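Local coordinates for protein PA0821 (Pseudomonas aeruginosa, PDB 7DRG) that probably serves as the immunity protein (antitoxin) that neutralises a putative VRR-NUC nuclease effector of the type VI secretion system, at residues V230-A242 and Y264-P276. Sequence-based numbering, arbitrary orientation.
Sequences VSWLTLLNNERLA and YGDGVVIQAGAYP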
loop_
_atom_site.group_PDB
_atom_site.type_symbol
_atom_site.label_atom_id
_atom_site.label_comp_id
_atom_site.label_asym_id
_atom_site.label_seq_id
_atom_site.Cartn_x
_atom_site.Cartn_y
_atom_site.Cartn_z
ATOM N N VAL B 230 -5.803 -13.410 15.548
ATOM C CA VAL B 230 -6.907 -12.844 16.305
ATOM C C VAL B 230 -7.593 -11.798 15.432
ATOM O O VAL B 230 -7.023 -11.292 14.461
ATOM C CB VAL B 230 -6.428 -12.238 17.641
ATOM C CG1 VAL B 230 -5.516 -13.212 18.373
ATOM C CG2 VAL B 230 -5.708 -10.907 17.402
ATOM N N SER B 231 -8.837 -11.482 15.763
ATOM C CA SER B 231 -9.528 -10.362 15.133
ATOM C C SER B 231 -10.574 -9.872 16.121
ATOM O O SER B 231 -10.434 -10.083 17.329
ATOM C CB SER B 231 -10.122 -10.767 13.773
ATOM O OG SER B 231 -10.467 -9.601 13.037
ATOM N N TRP B 232 -11.616 -9.204 15.619
ATOM C CA TRP B 232 -12.674 -8.727 16.510
ATOM C C TRP B 232 -13.269 -9.878 17.313
ATOM O O TRP B 232 -13.466 -9.769 18.530
ATOM C CB TRP B 232 -13.763 -8.008 15.708
ATOM C CG TRP B 232 -14.856 -7.457 16.580
ATOM C CD1 TRP B 232 -14.701 -6.706 17.716
ATOM C CD2 TRP B 232 -16.270 -7.610 16.393
ATOM N NE1 TRP B 232 -15.929 -6.390 18.245
ATOM C CE2 TRP B 232 -16.910 -6.929 17.454
ATOM C CE3 TRP B 232 -17.056 -8.246 15.429
ATOM C CZ2 TRP B 232 -18.299 -6.865 17.571
ATOM C CZ3 TRP B 232 -18.435 -8.190 15.551
ATOM C CH2 TRP B 232 -19.044 -7.513 16.611
ATOM N N LEU B 233 -13.557 -10.992 16.647
ATOM C CA LEU B 233 -13.946 -12.216 17.324
ATOM C C LEU B 233 -12.864 -13.255 17.071
ATOM O O LEU B 233 -12.339 -13.351 15.958
ATOM C CB LEU B 233 -15.301 -12.723 16.830
ATOM C CG LEU B 233 -16.434 -11.697 16.759
ATOM C CD1 LEU B 233 -17.735 -12.369 16.337
ATOM C CD2 LEU B 233 -16.613 -10.990 18.107
ATOM N N THR B 234 -12.503 -13.995 18.114
ATOM C CA THR B 234 -11.507 -15.052 18.031
ATOM C C THR B 234 -12.075 -16.293 18.695
ATOM O O THR B 234 -12.530 -16.219 19.837
ATOM C CB THR B 234 -10.205 -14.629 18.711
ATOM O OG1 THR B 234 -9.791 -13.364 18.176
ATOM C CG2 THR B 234 -9.107 -15.654 18.439
ATOM N N LEU B 235 -12.058 -17.424 17.987
ATOM C CA LEU B 235 -12.625 -18.672 18.493
ATOM C C LEU B 235 -11.505 -19.658 18.804
ATOM O O LEU B 235 -10.674 -19.953 17.940
ATOM C CB LEU B 235 -13.612 -19.282 17.489
ATOM C CG LEU B 235 -14.358 -20.540 17.968
ATOM C CD1 LEU B 235 -15.694 -20.619 17.296
ATOM C CD2 LEU B 235 -13.571 -21.808 17.655
ATOM N N LEU B 236 -11.511 -20.192 20.025
ATOM C CA LEU B 236 -10.590 -21.240 20.442
ATOM C C LEU B 236 -11.398 -22.440 20.905
ATOM O O LEU B 236 -12.283 -22.290 21.749
ATOM C CB LEU B 236 -9.698 -20.780 21.595
ATOM C CG LEU B 236 -8.968 -19.443 21.471
ATOM C CD1 LEU B 236 -8.192 -19.179 22.748
ATOM C CD2 LEU B 236 -8.035 -19.429 20.268
ATOM N N ASN B 237 -11.087 -23.623 20.376
ATOM C CA ASN B 237 -11.679 -24.812 20.975
ATOM C C ASN B 237 -11.006 -25.086 22.321
ATOM O O ASN B 237 -10.032 -24.434 22.703
ATOM C CB ASN B 237 -11.595 -26.016 20.026
ATOM C CG ASN B 237 -10.173 -26.508 19.790
ATOM O OD1 ASN B 237 -9.191 -25.828 20.096
ATOM N ND2 ASN B 237 -10.064 -27.708 19.220
ATOM N N ASN B 238 -11.562 -26.040 23.074
ATOM C CA ASN B 238 -11.058 -26.245 24.427
ATOM C C ASN B 238 -9.584 -26.627 24.436
ATOM O O ASN B 238 -8.851 -26.233 25.350
ATOM C CB ASN B 238 -11.892 -27.296 25.157
ATOM C CG ASN B 238 -13.161 -26.713 25.760
ATOM O OD1 ASN B 238 -13.260 -25.505 25.978
ATOM N ND2 ASN B 238 -14.131 -27.573 26.048
ATOM N N GLU B 239 -9.114 -27.360 23.425
ATOM C CA GLU B 239 -7.701 -27.723 23.412
ATOM C C GLU B 239 -6.814 -26.492 23.224
ATOM O O GLU B 239 -5.804 -26.334 23.917
ATOM C CB GLU B 239 -7.410 -28.765 22.335
ATOM C CG GLU B 239 -5.926 -29.088 22.269
ATOM C CD GLU B 239 -5.605 -30.344 21.493
ATOM O OE1 GLU B 239 -6.417 -30.742 20.630
ATOM O OE2 GLU B 239 -4.532 -30.931 21.753
ATOM N N ARG B 240 -7.167 -25.612 22.282
ATOM C CA ARG B 240 -6.400 -24.380 22.110
ATOM C C ARG B 240 -6.519 -23.484 23.332
ATOM O O ARG B 240 -5.552 -22.817 23.721
ATOM C CB ARG B 240 -6.871 -23.644 20.860
ATOM C CG ARG B 240 -6.375 -24.282 19.585
ATOM C CD ARG B 240 -7.110 -23.774 18.347
ATOM N NE ARG B 240 -6.431 -24.247 17.152
ATOM C CZ ARG B 240 -6.581 -25.461 16.638
ATOM N NH1 ARG B 240 -7.420 -26.332 17.198
ATOM N NH2 ARG B 240 -5.899 -25.795 15.556
ATOM N N LEU B 241 -7.703 -23.449 23.946
ATOM C CA LEU B 241 -7.891 -22.659 25.157
ATOM C C LEU B 241 -6.967 -23.131 26.273
ATOM O O LEU B 241 -6.359 -22.313 26.974
ATOM C CB LEU B 241 -9.353 -22.727 25.594
ATOM C CG LEU B 241 -9.738 -21.990 26.874
ATOM C CD1 LEU B 241 -9.414 -20.508 26.770
ATOM C CD2 LEU B 241 -11.211 -22.203 27.161
ATOM N N ALA B 242 -6.824 -24.449 26.433
ATOM C CA ALA B 242 -5.916 -24.980 27.445
ATOM C C ALA B 242 -4.462 -24.653 27.116
ATOM O O ALA B 242 -3.686 -24.293 28.010
ATOM C CB ALA B 242 -6.113 -26.490 27.583
ATOM N N TYR B 264 -19.619 -20.998 24.378
ATOM C CA TYR B 264 -20.469 -21.993 23.765
ATOM C C TYR B 264 -19.962 -23.339 24.292
ATOM O O TYR B 264 -19.114 -23.387 25.188
ATOM C CB TYR B 264 -20.452 -21.824 22.243
ATOM C CG TYR B 264 -19.128 -22.169 21.633
ATOM C CD1 TYR B 264 -18.099 -21.234 21.561
ATOM C CD2 TYR B 264 -18.895 -23.446 21.151
ATOM C CE1 TYR B 264 -16.889 -21.573 21.025
ATOM C CE2 TYR B 264 -17.695 -23.795 20.620
ATOM C CZ TYR B 264 -16.691 -22.854 20.548
ATOM O OH TYR B 264 -15.490 -23.223 20.013
ATOM N N GLY B 265 -20.468 -24.441 23.764
ATOM C CA GLY B 265 -20.169 -25.758 24.300
ATOM C C GLY B 265 -18.736 -26.119 24.650
ATOM O O GLY B 265 -18.389 -26.202 25.833
ATOM N N ASP B 266 -17.897 -26.355 23.645
ATOM C CA ASP B 266 -16.564 -26.908 23.861
ATOM C C ASP B 266 -15.476 -25.932 23.424
ATOM O O ASP B 266 -14.451 -26.321 22.859
ATOM C CB ASP B 266 -16.400 -28.237 23.132
ATOM C CG ASP B 266 -16.348 -28.064 21.637
ATOM O OD1 ASP B 266 -17.239 -27.371 21.106
ATOM O OD2 ASP B 266 -15.403 -28.584 21.005
ATOM N N GLY B 267 -15.695 -24.653 23.690
ATOM C CA GLY B 267 -14.703 -23.646 23.381
ATOM C C GLY B 267 -15.223 -22.296 23.810
ATOM O O GLY B 267 -16.256 -22.192 24.478
ATOM N N VAL B 268 -14.504 -21.251 23.403
ATOM C CA VAL B 268 -14.874 -19.889 23.760
ATOM C C VAL B 268 -14.681 -18.988 22.547
ATOM O O VAL B 268 -13.789 -19.209 21.721
ATOM C CB VAL B 268 -14.058 -19.385 24.975
ATOM C CG1 VAL B 268 -12.576 -19.282 24.641
ATOM C CG2 VAL B 268 -14.606 -18.056 25.494
ATOM N N VAL B 269 -15.552 -17.990 22.424
ATOM C CA VAL B 269 -15.349 -16.876 21.502
ATOM C C VAL B 269 -14.984 -15.650 22.324
ATOM O O VAL B 269 -15.673 -15.311 23.296
ATOM C CB VAL B 269 -16.588 -16.598 20.635
ATOM C CG1 VAL B 269 -16.369 -15.317 19.798
ATOM C CG2 VAL B 269 -16.871 -17.768 19.725
ATOM N N ILE B 270 -13.900 -14.993 21.939
ATOM C CA ILE B 270 -13.439 -13.764 22.577
ATOM C C ILE B 270 -13.824 -12.600 21.679
ATOM O O ILE B 270 -13.555 -12.630 20.475
ATOM C CB ILE B 270 -11.921 -13.796 22.809
ATOM C CG1 ILE B 270 -11.528 -15.044 23.599
ATOM C CG2 ILE B 270 -11.452 -12.515 23.513
ATOM C CD1 ILE B 270 -10.041 -15.239 23.740
ATOM N N GLN B 271 -14.462 -11.584 22.256
ATOM C CA GLN B 271 -14.794 -10.354 21.546
ATOM C C GLN B 271 -13.808 -9.279 21.984
ATOM O O GLN B 271 -13.744 -8.940 23.169
ATOM C CB GLN B 271 -16.235 -9.923 21.829
ATOM C CG GLN B 271 -16.588 -8.551 21.244
ATOM C CD GLN B 271 -18.017 -8.120 21.551
ATOM O OE1 GLN B 271 -18.858 -8.937 21.942
ATOM N NE2 GLN B 271 -18.303 -6.838 21.360
ATOM N N ALA B 272 -13.032 -8.758 21.036
ATOM C CA ALA B 272 -11.992 -7.774 21.337
ATOM C C ALA B 272 -12.494 -6.391 20.939
ATOM O O ALA B 272 -12.254 -5.926 19.828
ATOM C CB ALA B 272 -10.695 -8.120 20.607
ATOM N N GLY B 273 -13.159 -5.710 21.868
ATOM C CA GLY B 273 -13.584 -4.345 21.638
ATOM C C GLY B 273 -15.056 -4.230 21.275
ATOM O O GLY B 273 -15.750 -5.209 20.995
ATOM N N ALA B 274 -15.518 -2.971 21.266
ATOM C CA ALA B 274 -16.934 -2.656 21.099
ATOM C C ALA B 274 -17.412 -2.846 19.671
ATOM O O ALA B 274 -18.623 -2.916 19.437
ATOM C CB ALA B 274 -17.199 -1.210 21.539
ATOM N N TYR B 275 -16.491 -2.908 18.718
ATOM C CA TYR B 275 -16.800 -3.098 17.309
ATOM C C TYR B 275 -15.536 -3.584 16.622
ATOM O O TYR B 275 -14.444 -3.477 17.188
ATOM C CB TYR B 275 -17.302 -1.791 16.664
ATOM C CG TYR B 275 -16.575 -0.540 17.107
ATOM C CD1 TYR B 275 -15.249 -0.312 16.762
ATOM C CD2 TYR B 275 -17.231 0.425 17.857
ATOM C CE1 TYR B 275 -14.590 0.840 17.167
ATOM C CE2 TYR B 275 -16.589 1.573 18.262
ATOM C CZ TYR B 275 -15.271 1.777 17.917
ATOM O OH TYR B 275 -14.642 2.928 18.331
ATOM N N PRO B 276 -15.641 -4.137 15.413
ATOM C CA PRO B 276 -14.421 -4.532 14.701
ATOM C C PRO B 276 -13.582 -3.321 14.324
ATOM O O PRO B 276 -14.104 -2.236 14.051
ATOM C CB PRO B 276 -14.946 -5.265 13.460
ATOM C CG PRO B 276 -16.336 -4.754 13.263
ATOM C CD PRO B 276 -16.856 -4.513 14.668
HETATM O O HOH W 1 -11.206 -11.416 19.584
#
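Leu236 and Val268 exchange a reciprocal pair of backbone hydrogen bonds, as do Thr234 and Ile270, and between them they define the antiparallel pairing of strands 233-237 and 267-272, whose directions differ by 161°. The arrangement illustrates how an antiparallel pair is built into the middle of a larger sheet: strand 177-180 borders 233-237 on its other edge, where Trp232 and Leu233 form a classic beta bulge against Ala180, and strand 259-264 lies beyond 267-272. At the bulge, Ala272 N still reaches Trp232 O at 2.7 Å, in the carbonyl plane. A water lies within hydrogen-bonding distance of Ser231 O, Ile270 O and Thr234 OG1, 2.8 Å from the last.

Both faces of the pairing are largely apolar. Leu233, Leu235 and Val269 share one face with Gln271, packed against helix 161-173; there Leu235 CD1 meets Val269 CG2 at 3.9 Å, and Leu235 crosses Tyr264 at about a right angle, with CD2 3.4 Å from Tyr264 OH. On the other face, the methyls of Leu241, from the helix that follows the strand, press on Val268 CG1. That helix starts at the N-cap Asn237, whose OD1 accepts from Arg240 N.

Trp232 packs at the end of the pairing opposite Asn237. With CG anti to the backbone N (chi1 -178°), its indole lies alongside Gln271, against the loop that follows strand 267-272. Pro276 CD sits over the six-membered ring, 3.6 Å from its centroid, in a CH-pi contact, while Leu233 CD2 lies against the opposite face near the rim. Gln271 OE1 is hydrogen-bonded to Tyr262 OH, and Gln271 NE2 donates to Asn356 O as well as to Gly273 O. Gly273 O is held twice, from opposite faces of its carbonyl plane: by Gln271 NE2 at 3.1 Å and by Trp232 NE1 at 3.0 Å.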